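PDB 5A8U: polyhedrin, which is the major component of the crystalline occlusion bodies (polyhedra) that protect a cypovirus outside its host until insect larvae ingest them. Local coordinates for residues Asn31-Leu36 / Asn236-Arg241; Tyr100-Gly105 / Pro185-Ile190; Val232-Phe237 / Leu243-Ser248. All coordinates share one frame; numbering follows the deposited sequence.

Contact 1 of 3, residues Asn31-Leu36 / Asn236-Arg241; sequences NVTVVL and NFFQPR
Phe238 packs its ring against Thr33 and Val35 where helix 230-241 lies on one face of the larger antiparallel sheet of the polyhedrin beta-sandwich. The helix segment runs nearly antiparallel to strand 31-36, at 158° between their N-to-C directions and with 12.8 Å between the axes, so that side chains alone bridge the gap. Every second strand residue faces the helix, while Val32 and Val34 turn to the other side and pack on strand 189-195. Thr33 and Phe238 approach from opposite directions: the methyl CG2 of Thr33 lies at the ring edge, near its plane, 3.8 Å from CE1 of Phe238. That methyl stands anti to the backbone N, which leaves OG1 of Thr33 on another branch to accept from ND2 of Asn47. Val35 arrives at an oblique angle to the same ring and brings its CG2 to 3.8 Å from CZ of Phe238. One face of the Phe238 ring is taken by Phe237, whose CD2 sits over the ring centre, 3.7 Å above the plane, edge to face. A polar pair flanks the aromatic part. The Arg241 chain, bent at chi2 and chi3, brings its guanidinium beside Asn31, with the amide and guanidinium planes 58° apart. Asn47 ties both together, giving ND2 to OD1 of Asn31 and taking NH1 of Arg241 on its OD1; NH1 also bonds to O of Asp131 of the second subunit. Asn31 OD1 itself lies near the guanidinium plane, 3.1 Å from NH2 of Arg241.

Contact 2 of 3, residues Tyr100-Gly105 / Pro185-Ile190; sequences YDIGAG and PRFPTI
Ile102 reaches across from the loop 100-105 to the rim of the Phe187 ring, a small apolar contact at the protein surface. At CB the side chain divides. The short branch, CG2, is trans to the backbone N and comes no closer to the ring than 4.5 Å, measured to CE1 of Phe187. The longer branch leaves beside the backbone N (chi1 -52°), and its CG1 remains 4.8 Å from CZ of Phe187. A second bend at chi2 (-66°) then carries the tip to the aromatic group: CD1 of Ile102 touches CZ of Phe187 at 3.5 Å, with CE1 of Phe187 next at 4.1 Å. The methyl meets the ring at its edge, in the plane, and the two side chains cross at about a right angle. More loosely, the same CD1 neighbours CD of Arg186 at 4.4 Å. The arginine has its own hold on the phenylalanine, since CG of Arg186 lies 3.6 Å above one face of the Phe187 ring, offset toward the rim. Phe187 also packs on Arg60, Asp106 and Pro130. On the loop side, Glu82 receives the backbone N-H groups of Ala104 and Gly105. The contact thus joins the loop between helix 84-91 and strand 109-115 to the chain just before strand 189-195, the middle strand of a three-stranded antiparallel sheet, with helix 60-63 alongside Phe187 and Pro188.

Contact 3 of 3, residues Val232-Phe237 / Leu243-Ser248; sequences VAVENF and LVYQNS
The Tyr245 ring is touched obliquely by Val234, and the Phe237 ring, likewise obliquely, by Leu243; both pairs form where the C-terminal tail of polyhedrin leaves helix 230-241 and runs back along it, antiparallel, in extended conformation. The pairing therefore runs in opposite senses, with Val234 beside Tyr245 and Phe237, later in the helix, beside Leu243, earlier in the tail. On Tyr245 the methyl CG2 of Val234 comes obliquely to one pair of ring carbons, 3.7 Å from both CD1 and CE1 of the tyrosine. Across the ring, at CD2, Phe238 meets it with the ring planes about 45° apart. With CG of Tyr245 on the far side of CB from the backbone N (chi1 177°), the ring extends across to the helix, where OH hydrogen-bonds to OE2 of Glu230. Tyr245 also packs on strand 109-115, so the tail at this point lies between the helix and the sheet. Phe237 projects from a part of the helix with a wider, pi-type turn, although its N still bonds to O of Ala233 at 2.9 Å. Leu243 packs on this ring, on Phe238 and on Val145 of the second subunit. Its branch CD1 makes the contact with Phe237, lying 3.7 Å from CE2 and 3.8 Å from CZ of that ring.

How the contacts relate
Contacts 1 and 3 are neighbours, their centres about 6 Å apart: both use helix 230-241 and share Asn236 and Phe237. Contact 1 fixes the helix to strand 30-37 of the larger sheet, and contact 3 folds the C-terminal tail back onto the helix, where Phe238 O and Leu243 N probably hydrogen-bond. The centre of contact 2 lies about 22 Å from that of contact 1 and about 23 Å from that of contact 3. In sequence both its segments fall between those of contact 1, and contact 3 follows. Ile190 of the 185-190 segment packs against Val34, linking the two sheets. The two C-terminal contacts thus lie at the second subunit, whereas contact 2 lies at the surface.

Contact 1 of 3, residues Asn31-Leu36 / Asn236-Arg241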
loop_
_atom_site.group_PDB
_atom_site.type_symbol
_atom_site.label_atom_id
_atom_site.label_comp_id
_atom_site.label_asym_id
_atom_site.label_seq_id
_atom_site.Cartn_x
_atom_site.Cartn_y
_atom_site.Cartn_z
ATOM N N ASN A 31 -12.026 3.478 -13.018
ATOM C CA ASN A 31 -10.605 3.783 -13.179
ATOM C C ASN A 31 -10.315 5.187 -12.702
ATOM O O ASN A 31 -11.074 6.113 -12.960
ATOM C CB ASN A 31 -10.175 3.661 -14.639
ATOM C CG ASN A 31 -9.925 2.234 -15.056
ATOM O OD1 ASN A 31 -8.793 1.762 -15.054
ATOM N ND2 ASN A 31 -10.995 1.528 -15.415
ATOM N N VAL A 32 -9.204 5.335 -12.004
ATOM C CA VAL A 32 -8.699 6.641 -11.630
ATOM C C VAL A 32 -7.274 6.688 -12.141
ATOM O O VAL A 32 -6.487 5.781 -11.878
ATOM C CB VAL A 32 -8.735 6.839 -10.110
ATOM C CG1 VAL A 32 -8.153 8.192 -9.742
ATOM C CG2 VAL A 32 -10.192 6.732 -9.628
ATOM N N THR A 33 -6.957 7.724 -12.910
ATOM C CA THR A 33 -5.624 7.886 -13.453
ATOM C C THR A 33 -5.078 9.248 -13.028
ATOM O O THR A 33 -5.767 10.277 -13.092
ATOM C CB THR A 33 -5.607 7.745 -14.983
ATOM O OG1 THR A 33 -6.236 6.508 -15.339
ATOM C CG2 THR A 33 -4.160 7.724 -15.528
ATOM N N VAL A 34 -3.857 9.229 -12.520
ATOM C CA VAL A 34 -3.139 10.465 -12.276
ATOM C C VAL A 34 -2.042 10.559 -13.313
ATOM O O VAL A 34 -1.224 9.643 -13.452
ATOM C CB VAL A 34 -2.513 10.483 -10.874
ATOM C CG1 VAL A 34 -1.393 11.558 -10.764
ATOM C CG2 VAL A 34 -3.594 10.678 -9.843
ATOM N N VAL A 35 -2.049 11.651 -14.069
ATOM C CA VAL A 35 -1.016 11.863 -15.071
ATOM C C VAL A 35 -0.185 13.066 -14.681
ATOM O O VAL A 35 -0.695 14.179 -14.625
ATOM C CB VAL A 35 -1.599 12.112 -16.463
ATOM C CG1 VAL A 35 -0.468 12.208 -17.484
ATOM C CG2 VAL A 35 -2.523 10.980 -16.857
ATOM N N LEU A 36 1.088 12.841 -14.397
ATOM C CA LEU A 36 1.965 13.930 -13.965
ATOM C C LEU A 36 2.767 14.442 -15.138
ATOM O O LEU A 36 3.257 13.649 -15.932
ATOM C CB LEU A 36 2.911 13.436 -12.882
ATOM C CG LEU A 36 2.141 12.969 -11.642
ATOM C CD1 LEU A 36 3.034 12.143 -10.743
ATOM C CD2 LEU A 36 1.611 14.187 -10.885
ATOM N N ASN A 236 -0.099 4.183 -26.973
ATOM C CA ASN A 236 0.297 2.877 -26.454
ATOM C C ASN A 236 -0.338 2.418 -25.141
ATOM O O ASN A 236 -0.321 1.232 -24.833
ATOM C CB ASN A 236 1.830 2.749 -26.406
ATOM C CG ASN A 236 2.433 2.680 -27.802
ATOM O OD1 ASN A 236 1.732 2.358 -28.780
ATOM N ND2 ASN A 236 3.721 2.991 -27.912
ATOM N N PHE A 237 -0.916 3.346 -24.390
ATOM C CA PHE A 237 -1.600 2.989 -23.158
ATOM C C PHE A 237 -3.077 3.400 -23.170
ATOM O O PHE A 237 -3.957 2.538 -23.120
ATOM C CB PHE A 237 -0.889 3.568 -21.912
ATOM C CG PHE A 237 -1.617 3.265 -20.635
ATOM C CD1 PHE A 237 -1.662 1.962 -20.152
ATOM C CD2 PHE A 237 -2.314 4.249 -19.958
ATOM C CE1 PHE A 237 -2.361 1.650 -18.990
ATOM C CE2 PHE A 237 -3.026 3.949 -18.782
ATOM C CZ PHE A 237 -3.059 2.647 -18.307
ATOM N N PHE A 238 -3.359 4.702 -23.214
ATOM C CA PHE A 238 -4.746 5.149 -23.034
ATOM C C PHE A 238 -5.694 4.671 -24.108
ATOM O O PHE A 238 -6.759 4.129 -23.816
ATOM C CB PHE A 238 -4.834 6.674 -22.928
ATOM C CG PHE A 238 -4.255 7.203 -21.659
ATOM C CD1 PHE A 238 -4.997 7.171 -20.482
ATOM C CD2 PHE A 238 -2.951 7.677 -21.612
ATOM C CE1 PHE A 238 -4.456 7.628 -19.294
ATOM C CE2 PHE A 238 -2.404 8.141 -20.417
ATOM C CZ PHE A 238 -3.160 8.120 -19.262
ATOM N N GLN A 239 -5.326 4.882 -25.361
ATOM C CA GLN A 239 -6.240 4.474 -26.423
ATOM C C GLN A 239 -6.611 2.991 -26.412
ATOM O O GLN A 239 -7.790 2.657 -26.393
ATOM C CB GLN A 239 -5.770 4.978 -27.793
ATOM C CG GLN A 239 -6.329 6.358 -28.031
ATOM C CD GLN A 239 -5.861 7.017 -29.298
ATOM O OE1 GLN A 239 -5.006 6.490 -30.022
ATOM N NE2 GLN A 239 -6.412 8.204 -29.572
ATOM N N PRO A 240 -5.614 2.095 -26.379
ATOM C CA PRO A 240 -5.950 0.663 -26.371
ATOM C C PRO A 240 -6.741 0.202 -25.135
ATOM O O PRO A 240 -7.497 -0.766 -25.243
ATOM C CB PRO A 240 -4.581 -0.025 -26.411
ATOM C CG PRO A 240 -3.640 1.019 -26.964
ATOM C CD PRO A 240 -4.165 2.341 -26.501
ATOM N N ARG A 241 -6.566 0.863 -23.992
ATOM C CA ARG A 241 -7.308 0.497 -22.773
ATOM C C ARG A 241 -8.721 1.081 -22.817
ATOM O O ARG A 241 -9.528 0.821 -21.917
ATOM C CB ARG A 241 -6.611 1.009 -21.509
ATOM C CG ARG A 241 -5.329 0.287 -21.098
ATOM C CD ARG A 241 -5.583 -0.950 -20.203
ATOM N NE ARG A 241 -6.546 -0.680 -19.132
ATOM C CZ ARG A 241 -6.235 -0.347 -17.881
ATOM N NH1 ARG A 241 -4.971 -0.266 -17.483
ATOM N NH2 ARG A 241 -7.207 -0.107 -17.009
#

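Contact 2 of 3, residues Tyr100-Gly105 / Pro185-Ile190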
loop_
_atom_site.group_PDB
_atom_site.type_symbol
_atom_site.label_atom_id
_atom_site.label_comp_id
_atom_site.label_asym_id
_atom_site.label_seq_id
_atom_site.Cartn_x
_atom_site.Cartn_y
_atom_site.Cartn_z
ATOM N N TYR A 100 19.289 21.801 -7.237
ATOM C CA TYR A 100 18.584 22.663 -8.181
ATOM C C TYR A 100 17.385 23.281 -7.491
ATOM O O TYR A 100 16.764 22.662 -6.635
ATOM C CB TYR A 100 18.145 21.890 -9.435
ATOM C CG TYR A 100 19.307 21.535 -10.318
ATOM C CD1 TYR A 100 19.971 22.515 -11.050
ATOM C CD2 TYR A 100 19.757 20.225 -10.408
ATOM C CE1 TYR A 100 21.060 22.196 -11.854
ATOM C CE2 TYR A 100 20.835 19.899 -11.192
ATOM C CZ TYR A 100 21.484 20.883 -11.913
ATOM O OH TYR A 100 22.565 20.553 -12.693
ATOM N N ASP A 101 17.057 24.513 -7.873
ATOM C CA ASP A 101 15.990 25.256 -7.235
ATOM C C ASP A 101 14.656 24.569 -7.558
ATOM O O ASP A 101 13.829 24.370 -6.676
ATOM C CB ASP A 101 16.008 26.709 -7.734
ATOM C CG ASP A 101 15.492 27.703 -6.716
ATOM O OD1 ASP A 101 15.281 27.349 -5.532
ATOM O OD2 ASP A 101 15.304 28.879 -7.101
ATOM N N ILE A 102 14.458 24.183 -8.821
ATOM C CA ILE A 102 13.290 23.391 -9.206
ATOM C C ILE A 102 13.815 22.180 -9.968
ATOM O O ILE A 102 14.640 22.319 -10.864
ATOM C CB ILE A 102 12.356 24.142 -10.162
ATOM C CG1 ILE A 102 11.978 25.523 -9.608
ATOM C CG2 ILE A 102 11.117 23.295 -10.452
ATOM C CD1 ILE A 102 11.137 25.500 -8.358
ATOM N N GLY A 103 13.350 20.993 -9.616
ATOM C CA GLY A 103 13.874 19.809 -10.264
ATOM C C GLY A 103 13.285 19.658 -11.654
ATOM O O GLY A 103 12.129 20.016 -11.882
ATOM N N ALA A 104 14.095 19.156 -12.586
ATOM C CA ALA A 104 13.582 18.732 -13.880
ATOM C C ALA A 104 12.516 17.692 -13.623
ATOM O O ALA A 104 11.576 17.537 -14.415
ATOM C CB ALA A 104 14.700 18.124 -14.739
ATOM N N GLY A 105 12.678 16.970 -12.515
ATOM C CA GLY A 105 11.750 15.906 -12.161
ATOM C C GLY A 105 10.660 16.301 -11.178
ATOM O O GLY A 105 9.939 15.437 -10.658
ATOM N N PRO A 185 -0.620 23.271 -4.690
ATOM C CA PRO A 185 0.753 23.552 -4.247
ATOM C C PRO A 185 1.753 23.465 -5.399
ATOM O O PRO A 185 1.502 22.770 -6.383
ATOM C CB PRO A 185 1.034 22.437 -3.239
ATOM C CG PRO A 185 -0.321 21.935 -2.823
ATOM C CD PRO A 185 -1.201 22.105 -4.001
ATOM N N ARG A 186 2.857 24.199 -5.302
ATOM C CA ARG A 186 3.921 24.065 -6.272
ATOM C C ARG A 186 4.614 22.693 -6.165
ATOM O O ARG A 186 5.094 22.171 -7.171
ATOM C CB ARG A 186 4.949 25.204 -6.137
ATOM C CG ARG A 186 6.054 25.118 -7.196
ATOM C CD ARG A 186 6.925 26.373 -7.276
ATOM N NE ARG A 186 6.243 27.452 -7.984
ATOM C CZ ARG A 186 5.608 28.450 -7.381
ATOM N NH1 ARG A 186 5.573 28.510 -6.050
ATOM N NH2 ARG A 186 5.011 29.384 -8.109
ATOM N N PHE A 187 4.665 22.128 -4.958
ATOM C CA PHE A 187 5.315 20.829 -4.750
ATOM C C PHE A 187 4.365 19.895 -4.005
ATOM O O PHE A 187 4.618 19.515 -2.859
ATOM C CB PHE A 187 6.647 21.004 -4.005
ATOM C CG PHE A 187 7.589 21.966 -4.695
ATOM C CD1 PHE A 187 8.292 21.575 -5.838
ATOM C CD2 PHE A 187 7.763 23.248 -4.211
ATOM C CE1 PHE A 187 9.155 22.457 -6.482
ATOM C CE2 PHE A 187 8.613 24.132 -4.850
ATOM C CZ PHE A 187 9.305 23.741 -5.989
ATOM N N PRO A 188 3.256 19.521 -4.665
ATOM C CA PRO A 188 2.199 18.826 -3.934
ATOM C C PRO A 188 2.417 17.333 -3.712
ATOM O O PRO A 188 3.216 16.669 -4.378
ATOM C CB PRO A 188 0.977 19.015 -4.845
ATOM C CG PRO A 188 1.554 18.974 -6.210
ATOM C CD PRO A 188 2.891 19.730 -6.083
ATOM N N THR A 189 1.696 16.827 -2.720
ATOM C CA THR A 189 1.409 15.408 -2.625
ATOM C C THR A 189 -0.120 15.274 -2.606
ATOM O O THR A 189 -0.820 16.252 -2.329
ATOM C CB THR A 189 2.078 14.784 -1.388
ATOM O OG1 THR A 189 1.618 15.445 -0.206
ATOM C CG2 THR A 189 3.595 14.964 -1.474
ATOM N N ILE A 190 -0.643 14.092 -2.924
ATOM C CA ILE A 190 -2.090 13.970 -3.100
ATOM C C ILE A 190 -2.681 12.731 -2.461
ATOM O O ILE A 190 -2.005 11.725 -2.300
ATOM C CB ILE A 190 -2.513 13.937 -4.596
ATOM C CG1 ILE A 190 -2.025 12.655 -5.282
ATOM C CG2 ILE A 190 -2.086 15.223 -5.329
ATOM C CD1 ILE A 190 -2.555 12.520 -6.691
#

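Contact 3 of 3, residues Val232-Phe237 / Leu243-Ser248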
loop_
_atom_site.group_PDB
_atom_site.type_symbol
_atom_site.label_atom_id
_atom_site.label_comp_id
_atom_site.label_asym_id
_atom_site.label_seq_id
_atom_site.Cartn_x
_atom_site.Cartn_y
_atom_site.Cartn_z
ATOM N N VAL A 232 3.004 9.445 -27.251
ATOM C CA VAL A 232 3.281 8.027 -27.101
ATOM C C VAL A 232 2.401 7.371 -26.019
ATOM O O VAL A 232 1.894 6.269 -26.190
ATOM C CB VAL A 232 4.783 7.790 -26.814
ATOM C CG1 VAL A 232 5.035 6.316 -26.525
ATOM C CG2 VAL A 232 5.617 8.288 -28.006
ATOM N N ALA A 233 2.224 8.053 -24.896
ATOM C CA ALA A 233 1.348 7.551 -23.848
ATOM C C ALA A 233 -0.061 7.274 -24.370
ATOM O O ALA A 233 -0.651 6.245 -24.056
ATOM C CB ALA A 233 1.278 8.554 -22.703
ATOM N N VAL A 234 -0.604 8.221 -25.133
ATOM C CA VAL A 234 -1.973 8.074 -25.618
ATOM C C VAL A 234 -2.096 6.883 -26.567
ATOM O O VAL A 234 -3.023 6.087 -26.463
ATOM C CB VAL A 234 -2.480 9.368 -26.262
ATOM C CG1 VAL A 234 -3.776 9.114 -26.993
ATOM C CG2 VAL A 234 -2.682 10.422 -25.180
ATOM N N GLU A 235 -1.163 6.739 -27.507
ATOM C CA GLU A 235 -1.321 5.663 -28.481
ATOM C C GLU A 235 -1.034 4.282 -27.913
ATOM O O GLU A 235 -1.672 3.320 -28.309
ATOM C CB GLU A 235 -0.503 5.914 -29.753
ATOM C CG GLU A 235 0.987 5.740 -29.598
ATOM C CD GLU A 235 1.729 6.124 -30.879
ATOM O OE1 GLU A 235 1.212 6.986 -31.620
ATOM O OE2 GLU A 235 2.808 5.551 -31.148
ATOM N N ASN A 236 -0.099 4.183 -26.973
ATOM C CA ASN A 236 0.297 2.877 -26.454
ATOM C C ASN A 236 -0.338 2.418 -25.141
ATOM O O ASN A 236 -0.321 1.232 -24.833
ATOM C CB ASN A 236 1.830 2.749 -26.406
ATOM C CG ASN A 236 2.433 2.680 -27.802
ATOM O OD1 ASN A 236 1.732 2.358 -28.780
ATOM N ND2 ASN A 236 3.721 2.991 -27.912
ATOM N N PHE A 237 -0.916 3.346 -24.390
ATOM C CA PHE A 237 -1.600 2.989 -23.158
ATOM C C PHE A 237 -3.077 3.400 -23.170
ATOM O O PHE A 237 -3.957 2.538 -23.120
ATOM C CB PHE A 237 -0.889 3.568 -21.912
ATOM C CG PHE A 237 -1.617 3.265 -20.635
ATOM C CD1 PHE A 237 -1.662 1.962 -20.152
ATOM C CD2 PHE A 237 -2.314 4.249 -19.958
ATOM C CE1 PHE A 237 -2.361 1.650 -18.990
ATOM C CE2 PHE A 237 -3.026 3.949 -18.782
ATOM C CZ PHE A 237 -3.059 2.647 -18.307
ATOM N N LEU A 243 -9.371 4.091 -22.247
ATOM C CA LEU A 243 -9.383 5.089 -21.187
ATOM C C LEU A 243 -9.419 6.475 -21.820
ATOM O O LEU A 243 -8.530 6.826 -22.592
ATOM C CB LEU A 243 -8.121 4.952 -20.328
ATOM C CG LEU A 243 -8.061 3.729 -19.408
ATOM C CD1 LEU A 243 -6.670 3.537 -18.837
ATOM C CD2 LEU A 243 -9.070 3.902 -18.288
ATOM N N VAL A 244 -10.435 7.271 -21.506
ATOM C CA VAL A 244 -10.470 8.632 -22.024
ATOM C C VAL A 244 -9.413 9.489 -21.361
ATOM O O VAL A 244 -8.986 9.235 -20.231
ATOM C CB VAL A 244 -11.855 9.309 -21.902
ATOM C CG1 VAL A 244 -12.817 8.739 -22.954
ATOM C CG2 VAL A 244 -12.399 9.178 -20.482
ATOM N N TYR A 245 -8.990 10.513 -22.080
ATOM C CA TYR A 245 -7.838 11.303 -21.689
ATOM C C TYR A 245 -7.963 12.620 -22.432
ATOM O O TYR A 245 -8.313 12.642 -23.609
ATOM C CB TYR A 245 -6.573 10.564 -22.147
ATOM C CG TYR A 245 -5.272 11.277 -21.894
ATOM C CD1 TYR A 245 -4.784 12.224 -22.788
ATOM C CD2 TYR A 245 -4.509 10.987 -20.765
ATOM C CE1 TYR A 245 -3.588 12.877 -22.558
ATOM C CE2 TYR A 245 -3.299 11.637 -20.532
ATOM C CZ TYR A 245 -2.852 12.579 -21.437
ATOM O OH TYR A 245 -1.668 13.227 -21.212
ATOM N N GLN A 246 -7.673 13.723 -21.760
ATOM C CA GLN A 246 -7.723 15.009 -22.437
ATOM C C GLN A 246 -6.306 15.463 -22.785
ATOM O O GLN A 246 -5.441 15.579 -21.910
ATOM C CB GLN A 246 -8.421 16.058 -21.568
ATOM C CG GLN A 246 -8.596 17.391 -22.285
ATOM C CD GLN A 246 -9.160 18.452 -21.369
ATOM O OE1 GLN A 246 -8.436 19.040 -20.565
ATOM N NE2 GLN A 246 -10.468 18.685 -21.464
ATOM N N ASN A 247 -6.044 15.705 -24.069
ATOM C CA ASN A 247 -4.675 16.065 -24.422
ATOM C C ASN A 247 -4.320 17.537 -24.173
ATOM O O ASN A 247 -5.161 18.320 -23.717
ATOM C CB ASN A 247 -4.324 15.616 -25.845
ATOM C CG ASN A 247 -4.983 16.472 -26.935
ATOM O OD1 ASN A 247 -5.530 17.546 -26.683
ATOM N ND2 ASN A 247 -4.901 15.994 -28.165
ATOM N N SER A 248 -3.070 17.891 -24.473
ATOM C CA SER A 248 -2.516 19.218 -24.201
ATOM C C SER A 248 -3.225 20.358 -24.921
ATOM O O SER A 248 -2.978 21.530 -24.624
ATOM C CB SER A 248 -1.023 19.239 -24.561
ATOM O OG SER A 248 -0.297 18.438 -23.653
#